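Local coordinates for protein Emp47p (form2) (Saccharomyces cerevisiae, PDB 2A6Z) that serves as a cargo receptor involved in glycoprotein secretion, recognising carbohydrate through a legume-lectin-like domain and being required for Emp46p to leave the endoplasmic reticulum, at residues A[110-115]-A[148-153]. Residues are numbered along the deposited sequence; the frame is centred on the assembly and turned at random.
Sequences LLVDNN and MGYQDS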
loop_
_atom_site.group_PDB
_atom_site.type_symbol
_atom_site.label_atom_id
_atom_site.label_comp_id
_atom_site.label_asym_id
_atom_site.label_seq_id
_atom_site.Cartn_x
_atom_site.Cartn_y
_atom_site.Cartn_z
ATOM N N LEU A 110 3.854 2.525 -3.147
ATOM C CA LEU A 110 4.452 2.966 -1.856
ATOM C C LEU A 110 4.972 1.704 -1.184
ATOM O O LEU A 110 4.185 0.798 -0.889
ATOM C CB LEU A 110 3.421 3.647 -0.958
ATOM C CG LEU A 110 2.795 4.893 -1.547
ATOM C CD1 LEU A 110 1.732 5.459 -0.609
ATOM C CD2 LEU A 110 3.824 5.977 -1.829
ATOM N N LEU A 111 6.278 1.674 -0.955
ATOM C CA LEU A 111 6.932 0.485 -0.405
ATOM C C LEU A 111 7.392 0.761 1.024
ATOM O O LEU A 111 8.143 1.733 1.247
ATOM C CB LEU A 111 8.154 0.112 -1.250
ATOM C CG LEU A 111 9.007 -1.045 -0.695
ATOM C CD1 LEU A 111 8.231 -2.354 -0.652
ATOM C CD2 LEU A 111 10.252 -1.198 -1.577
ATOM N N VAL A 112 6.984 -0.078 1.965
ATOM C CA VAL A 112 7.524 -0.076 3.310
ATOM C C VAL A 112 8.391 -1.325 3.440
ATOM O O VAL A 112 7.939 -2.457 3.272
ATOM C CB VAL A 112 6.410 -0.025 4.374
ATOM C CG1 VAL A 112 7.001 -0.190 5.756
ATOM C CG2 VAL A 112 5.607 1.262 4.241
ATOM N N ASP A 113 9.682 -1.097 3.712
ATOM C CA ASP A 113 10.632 -2.219 3.829
ATOM C C ASP A 113 11.850 -1.728 4.554
ATOM O O ASP A 113 11.984 -0.548 4.938
ATOM C CB ASP A 113 10.952 -2.889 2.489
ATOM C CG ASP A 113 12.171 -2.282 1.804
ATOM O OD1 ASP A 113 12.219 -1.040 1.659
ATOM O OD2 ASP A 113 13.101 -3.068 1.468
ATOM N N ASN A 114 12.816 -2.654 4.774
ATOM C CA ASN A 114 13.997 -2.285 5.542
ATOM C C ASN A 114 15.287 -2.789 4.879
ATOM O O ASN A 114 16.332 -2.776 5.540
ATOM C CB ASN A 114 13.900 -2.724 6.989
ATOM C CG ASN A 114 14.027 -4.216 7.210
ATOM O OD1 ASN A 114 14.338 -4.958 6.296
ATOM N ND2 ASN A 114 13.738 -4.622 8.441
ATOM N N ASN A 115 15.219 -3.264 3.641
ATOM C CA ASN A 115 16.386 -3.869 2.984
ATOM C C ASN A 115 17.260 -2.880 2.228
ATOM O O ASN A 115 18.260 -3.325 1.653
ATOM C CB ASN A 115 15.909 -4.988 2.042
ATOM C CG ASN A 115 16.975 -6.082 1.878
ATOM O OD1 ASN A 115 17.730 -6.393 2.801
ATOM N ND2 ASN A 115 16.983 -6.655 0.707
ATOM N N MET A 148 10.943 5.316 8.362
ATOM C CA MET A 148 9.715 4.876 8.997
ATOM C C MET A 148 9.957 3.540 9.683
ATOM O O MET A 148 10.118 2.513 9.027
ATOM C CB MET A 148 8.586 4.713 7.967
ATOM C CG MET A 148 7.316 4.392 8.758
ATOM S SD MET A 148 6.014 3.777 7.605
ATOM C CE MET A 148 4.812 3.227 8.805
ATOM N N GLY A 149 9.963 3.555 11.027
ATOM C CA GLY A 149 10.064 2.274 11.732
ATOM C C GLY A 149 8.671 1.584 11.710
ATOM O O GLY A 149 7.625 2.209 11.902
ATOM N N TYR A 150 8.665 0.299 11.449
ATOM C CA TYR A 150 7.403 -0.455 11.334
ATOM C C TYR A 150 7.462 -1.833 11.963
ATOM O O TYR A 150 6.417 -2.425 12.223
ATOM C CB TYR A 150 6.894 -0.537 9.861
ATOM C CG TYR A 150 7.880 -1.319 9.041
ATOM C CD1 TYR A 150 7.710 -2.707 8.829
ATOM C CD2 TYR A 150 9.013 -0.709 8.463
ATOM C CE1 TYR A 150 8.596 -3.448 8.103
ATOM C CE2 TYR A 150 9.910 -1.494 7.742
ATOM C CZ TYR A 150 9.716 -2.848 7.539
ATOM O OH TYR A 150 10.653 -3.535 6.849
ATOM N N GLN A 151 8.636 -2.452 12.132
ATOM C CA GLN A 151 8.634 -3.858 12.533
ATOM C C GLN A 151 8.319 -4.003 13.992
ATOM O O GLN A 151 8.638 -3.134 14.807
ATOM C CB GLN A 151 10.030 -4.546 12.351
ATOM C CG GLN A 151 10.329 -4.789 10.873
ATOM C CD GLN A 151 11.535 -5.688 10.769
ATOM O OE1 GLN A 151 12.518 -5.496 11.460
ATOM N NE2 GLN A 151 11.467 -6.679 9.898
ATOM N N ASP A 152 7.727 -5.151 14.308
ATOM C CA ASP A 152 7.652 -5.614 15.689
ATOM C C ASP A 152 6.926 -4.613 16.579
ATOM O O ASP A 152 7.315 -4.352 17.724
ATOM C CB ASP A 152 9.084 -5.929 16.188
ATOM C CG ASP A 152 9.137 -6.685 17.484
ATOM O OD1 ASP A 152 10.129 -6.472 18.235
ATOM O OD2 ASP A 152 8.226 -7.490 17.796
ATOM N N SER A 153 5.818 -4.087 16.077
ATOM C CA SER A 153 4.904 -3.297 16.933
ATOM C C SER A 153 3.485 -3.701 16.621
ATOM O O SER A 153 3.041 -3.690 15.481
ATOM C CB SER A 153 5.055 -1.793 16.727
ATOM O OG SER A 153 4.090 -1.103 17.511
HETATM O O HOH W 1 13.228 -2.890 10.865
#
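The ring of Tyr150 lies against the end of strand 108-113, with Val112 CG1 over one face and the backbone of Asn114 at the phenol edge. CG1 makes a CH-pi contact 3.6 Å from the ring centroid, 21° off the normal, and is displaced toward the rim, where Tyr150 CD2 is its nearest atom at 3.4 Å. A chi1 of 173°, with CG1 anti to the backbone N of Val112, sets this methyl over the ring; the other methyl, CG2, makes a looser contact with SD in one of two modelled conformers of Met148. Met148 O lies at the ring edge, in plane. The phenol tip is wedged against the Asp113-Asn114 peptide: Tyr150 OH comes within 3.1 Å of Asn114 N, at an angle too poor for a hydrogen bond, and within 3.3 Å of Asn114 CB.

The Asn114 and Gln151 side chains cross at about a right angle, their amide planes turned 75° apart. A water joins them, accepting from Asn114 ND2 at 3.0 Å and donating to Gln151 OE1 at 2.8 Å. Gly76 holds the same two groups, its O taking Asn114 ND2 and its N giving to Gln151 OE1, while Thr78 N binds Asn114 OD1. Asp113 OD2 accepts from Asn115 N at 3.0 Å, an Asx turn in which the donor lies above the carboxylate plane, and also hydrogen-bonds Tyr139 OH of helix 138-141.

In this legume-lectin-like beta sandwich, the contact packs the loop linking edge strand 144-147 of one sheet to strand 153-164 of the other against the end of strand 108-113. Val112 reaches Ile159 across the sandwich, and both Val112 and Met148 touch Leu122 of the intervening strand 121-128.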